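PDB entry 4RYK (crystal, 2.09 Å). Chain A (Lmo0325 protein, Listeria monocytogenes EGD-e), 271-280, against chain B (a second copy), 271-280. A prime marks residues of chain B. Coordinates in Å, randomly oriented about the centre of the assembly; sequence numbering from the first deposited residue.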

# COMPACT_ATOMS: atom_id res chain seq x y z
N LYS A 271 -10.77 -4.73 25.78
CA LYS A 271 -9.53 -4.56 26.53
C LYS A 271 -8.33 -5.24 25.87
O LYS A 271 -7.24 -4.73 25.91
N ARG A 272 -8.55 -6.38 25.25
CA ARG A 272 -7.48 -7.07 24.57
C ARG A 272 -7.02 -6.26 23.32
O ARG A 272 -5.82 -6.18 23.01
N ALA A 273 -7.95 -5.65 22.60
CA ALA A 273 -7.57 -4.85 21.46
C ALA A 273 -6.70 -3.65 21.89
O ALA A 273 -5.68 -3.37 21.28
N ILE A 274 -7.12 -2.96 22.94
CA ILE A 274 -6.34 -1.85 23.48
C ILE A 274 -4.92 -2.28 23.89
O ILE A 274 -3.95 -1.59 23.58
N GLN A 275 -4.82 -3.39 24.59
CA GLN A 275 -3.51 -3.93 24.98
C GLN A 275 -2.67 -4.28 23.78
O GLN A 275 -1.45 -4.16 23.81
N THR A 276 -3.32 -4.75 22.72
CA THR A 276 -2.63 -5.12 21.51
C THR A 276 -2.07 -3.90 20.85
O THR A 276 -0.93 -3.91 20.40
N TRP A 277 -2.86 -2.83 20.77
CA TRP A 277 -2.30 -1.59 20.23
C TRP A 277 -1.07 -1.14 21.05
O TRP A 277 -0.08 -0.63 20.47
N LYS A 278 -1.11 -1.33 22.36
CA LYS A 278 0.04 -0.97 23.20
C LYS A 278 1.22 -1.82 22.89
O LYS A 278 2.32 -1.30 22.75
N GLU A 279 0.99 -3.12 22.77
CA GLU A 279 2.10 -4.05 22.57
C GLU A 279 2.77 -3.85 21.23
O GLU A 279 3.94 -4.18 21.07
N LEU A 280 2.01 -3.30 20.27
CA LEU A 280 2.52 -3.04 18.93
C LEU A 280 2.94 -1.59 18.74
O LEU A 280 3.15 -1.18 17.62
N LYS B 271 5.76 -15.93 22.71
CA LYS B 271 4.43 -16.50 22.88
C LYS B 271 3.31 -15.47 22.71
O LYS B 271 2.27 -15.77 22.19
N ARG B 272 3.56 -14.24 23.15
CA ARG B 272 2.57 -13.20 22.99
C ARG B 272 2.39 -12.83 21.49
O ARG B 272 1.28 -12.58 21.01
N ALA B 273 3.48 -12.82 20.73
CA ALA B 273 3.36 -12.53 19.32
C ALA B 273 2.52 -13.61 18.60
O ALA B 273 1.64 -13.29 17.81
N ILE B 274 2.80 -14.87 18.89
CA ILE B 274 2.03 -15.96 18.33
C ILE B 274 0.53 -15.86 18.67
O ILE B 274 -0.32 -16.04 17.80
N GLN B 275 0.22 -15.58 19.92
CA GLN B 275 -1.17 -15.39 20.34
C GLN B 275 -1.81 -14.22 19.63
O GLN B 275 -3.00 -14.24 19.36
N THR B 276 -1.02 -13.18 19.36
CA THR B 276 -1.52 -12.01 18.69
C THR B 276 -1.86 -12.34 17.27
O THR B 276 -2.91 -11.94 16.78
N TRP B 277 -1.00 -13.09 16.58
CA TRP B 277 -1.36 -13.52 15.24
C TRP B 277 -2.68 -14.33 15.26
O TRP B 277 -3.51 -14.20 14.33
N LYS B 278 -2.88 -15.14 16.29
CA LYS B 278 -4.12 -15.91 16.40
C LYS B 278 -5.30 -15.01 16.60
O LYS B 278 -6.31 -15.19 15.94
N GLU B 279 -5.15 -14.03 17.48
CA GLU B 279 -6.27 -13.16 17.82
C GLU B 279 -6.68 -12.29 16.65
O GLU B 279 -7.83 -11.86 16.58
N LEU B 280 -5.73 -12.04 15.75
CA LEU B 280 -5.98 -11.23 14.56
C LEU B 280 -6.24 -12.08 13.32
O LEU B 280 -6.23 -11.54 12.23

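The two 271-280 stretches are copies of one segment related by an exact two-fold axis, so every contact described here occurs twice or lies across the axis itself. In each chain residues 271-279 form the end of a helix, and Leu280 is the first residue to leave helical phi/psi. The helices cross at -128° with their axes 11.9 Å apart at closest approach. Their backbones come nearest at the paired threonines, where Thr276 CA lies 7.5 Å from Thr276′ CA. Four side chains of each helix, Arg272, Gln275, Thr276 and Glu279, leave the backbone toward the partner. Gln275 stops short of contact. The surface buried between the stretches is 289 Å² in total, most of it from Arg272 and Glu279 of the two chains.

Charge pairing dominates the contact. Arg272 (chi1 t, chi2 91° and between wells, chi3 m) carries its guanidinium across to the other helix, where NH2 donates to Glu279′ OE1 at 2.8 Å in a hydrogen-bonded salt bridge; the symmetry mate joins Arg272′ NH2 to Glu279 OE1, also at 2.8 Å. Glu279 adopts chi1 m and chi2 t, an extended form that brings its carboxylate to the edge of the partner guanidinium, near its plane, where an N-H can point at the acceptor. The same carboxylate also serves its own chain: Arg272 NH1 makes a salt bridge to Glu279 OE2 at 3.2 Å, with weak hydrogen-bond geometry, and Gln275 NE2 (chi1 t, chi2 p) donates to Glu279 OE2 at 3.2 Å. Each arginine is thus tied to both glutamates.

This arrangement brings like charges together at the axis. Arg272 NH2 and Arg272′ NH2 are modelled only 2.4 Å apart, and Arg272 NH1 sits over one face of the Arg272′ guanidinium, 3.1 Å from Arg272′ NH2. All of these atoms are donors, so no hydrogen bond joins them; the two carboxylates supply the compensating negative charge.

Van der Waals packing is slight. The Thr276 side chain, with chi1 m, places its methyl against its mate, Thr276 CG2 to Thr276′ CG2 being 4.0 Å. Its hydroxyl turns back to its own helix, where Thr276 OG1 donates to Arg272 O at 2.8 Å. Leu280 (chi1 m, chi2 t) points sideways at CB, though its end comes nearer the other stretch and part of its surface is covered, without an atom pair within 4.5 Å.

Two waters complete the polar network. Thr276 OG1 and Glu279′ OE1 are 4.1 Å apart, too far for a direct hydrogen bond, and water 1 spans the gap, donating to Thr276 OG1 at 2.7 Å and to Glu279′ OE1 at 2.6 Å. Water 2 does the same for the symmetric pair, at 2.6 Å from Glu279 OE1 and 2.7 Å from Thr276′ OG1. Each OE1 therefore accepts from both a water and the opposing arginine. Lys271, Ile274, Trp277 and Lys278 are out of reach of the partner stretch.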

# COMPACT_ATOMS: atom_id res chain seq x y z
CB LYS A 271 -9.70 -5.09 27.95
CG LYS A 271 -10.66 -4.25 28.80
CD LYS A 271 -9.96 -3.05 29.43
CE LYS A 271 -9.29 -3.43 30.75
NZ LYS A 271 -8.59 -2.28 31.42
CB ARG A 272 -7.93 -8.46 24.22
CG ARG A 272 -6.98 -9.19 23.32
CD ARG A 272 -6.00 -9.94 24.16
NE ARG A 272 -4.90 -9.18 24.72
CZ ARG A 272 -3.73 -8.94 24.11
NH1 ARG A 272 -2.78 -8.28 24.77
NH2 ARG A 272 -3.50 -9.34 22.85
CB ALA A 273 -8.79 -4.39 20.71
CB ILE A 274 -7.11 -1.25 24.66
CG1 ILE A 274 -8.29 -0.46 24.10
CG2 ILE A 274 -6.23 -0.37 25.57
CD1 ILE A 274 -9.35 -0.17 25.14
CB GLN A 275 -3.73 -5.16 25.86
CG GLN A 275 -2.50 -5.84 26.45
CD GLN A 275 -1.58 -4.94 27.26
OE1 GLN A 275 -2.02 -4.00 27.95
NE2 GLN A 275 -0.26 -5.24 27.19
CB THR A 276 -3.53 -5.91 20.55
OG1 THR A 276 -3.91 -7.15 21.15
CG2 THR A 276 -2.75 -6.23 19.30
CB TRP A 277 -3.33 -0.47 20.20
CG TRP A 277 -4.27 -0.53 19.03
CD1 TRP A 277 -3.93 -0.63 17.72
CD2 TRP A 277 -5.68 -0.45 19.07
NE1 TRP A 277 -5.03 -0.63 16.94
CE2 TRP A 277 -6.13 -0.55 17.75
CE3 TRP A 277 -6.62 -0.37 20.10
CZ2 TRP A 277 -7.48 -0.51 17.43
CZ3 TRP A 277 -7.94 -0.37 19.78
CH2 TRP A 277 -8.36 -0.42 18.45
CB LYS A 278 -0.23 -1.09 24.69
CG LYS A 278 -1.13 0.01 25.16
CD LYS A 278 -1.47 -0.12 26.63
CE LYS A 278 -2.52 0.90 27.00
NZ LYS A 278 -2.90 0.78 28.43
CB GLU A 279 1.58 -5.45 22.67
CG GLU A 279 1.20 -5.81 24.09
CD GLU A 279 0.54 -7.16 24.16
OE1 GLU A 279 0.21 -7.71 23.09
OE2 GLU A 279 0.37 -7.68 25.27
CB LEU A 280 1.52 -3.44 17.82
CG LEU A 280 1.05 -4.90 17.83
CD1 LEU A 280 0.06 -5.14 16.71
CD2 LEU A 280 2.20 -5.87 17.67
CB LYS B 271 4.31 -17.16 24.26
CG LYS B 271 5.17 -18.42 24.40
CD LYS B 271 4.46 -19.66 23.84
CE LYS B 271 3.55 -20.29 24.89
NZ LYS B 271 2.83 -21.50 24.40
CB ARG B 272 2.97 -12.02 23.83
CG ARG B 272 2.13 -10.80 23.58
CD ARG B 272 0.98 -10.80 24.51
NE ARG B 272 -0.15 -11.64 24.16
CZ ARG B 272 -1.17 -11.29 23.37
NH1 ARG B 272 -2.17 -12.15 23.18
NH2 ARG B 272 -1.21 -10.10 22.76
CB ALA B 273 4.72 -12.40 18.69
CB ILE B 274 2.62 -17.28 18.83
CG1 ILE B 274 3.93 -17.52 18.09
CG2 ILE B 274 1.67 -18.48 18.66
CD1 ILE B 274 4.81 -18.55 18.77
CB GLN B 275 -1.19 -15.17 21.85
CG GLN B 275 -2.55 -15.03 22.53
CD GLN B 275 -3.53 -16.17 22.28
OE1 GLN B 275 -3.15 -17.35 22.15
NE2 GLN B 275 -4.84 -15.81 22.21
CB THR B 276 -0.53 -10.84 18.75
OG1 THR B 276 -0.35 -10.43 20.11
CG2 THR B 276 -1.10 -9.67 18.00
CB TRP B 277 -0.26 -14.36 14.59
CG TRP B 277 0.86 -13.55 14.01
CD1 TRP B 277 0.74 -12.52 13.14
CD2 TRP B 277 2.24 -13.73 14.22
NE1 TRP B 277 1.96 -12.04 12.80
CE2 TRP B 277 2.91 -12.76 13.48
CE3 TRP B 277 2.99 -14.60 15.03
CZ2 TRP B 277 4.29 -12.65 13.47
CZ3 TRP B 277 4.35 -14.47 15.04
CH2 TRP B 277 4.99 -13.51 14.25
CB LYS B 278 -4.13 -16.91 17.54
CG LYS B 278 -3.24 -18.08 17.24
CD LYS B 278 -3.18 -19.06 18.38
CE LYS B 278 -2.13 -20.11 18.08
NZ LYS B 278 -2.02 -21.08 19.21
CB GLU B 279 -5.88 -12.30 18.98
CG GLU B 279 -5.78 -13.09 20.26
CD GLU B 279 -5.25 -12.25 21.40
OE1 GLU B 279 -4.77 -11.13 21.12
OE2 GLU B 279 -5.31 -12.69 22.55
CB LEU B 280 -4.84 -10.24 14.27
CG LEU B 280 -4.48 -9.26 15.40
CD1 LEU B 280 -3.33 -8.37 14.99
CD2 LEU B 280 -5.65 -8.38 15.79
O HOH W 1 -5.01 -9.03 19.58
O HOH W 2 0.87 -8.09 20.59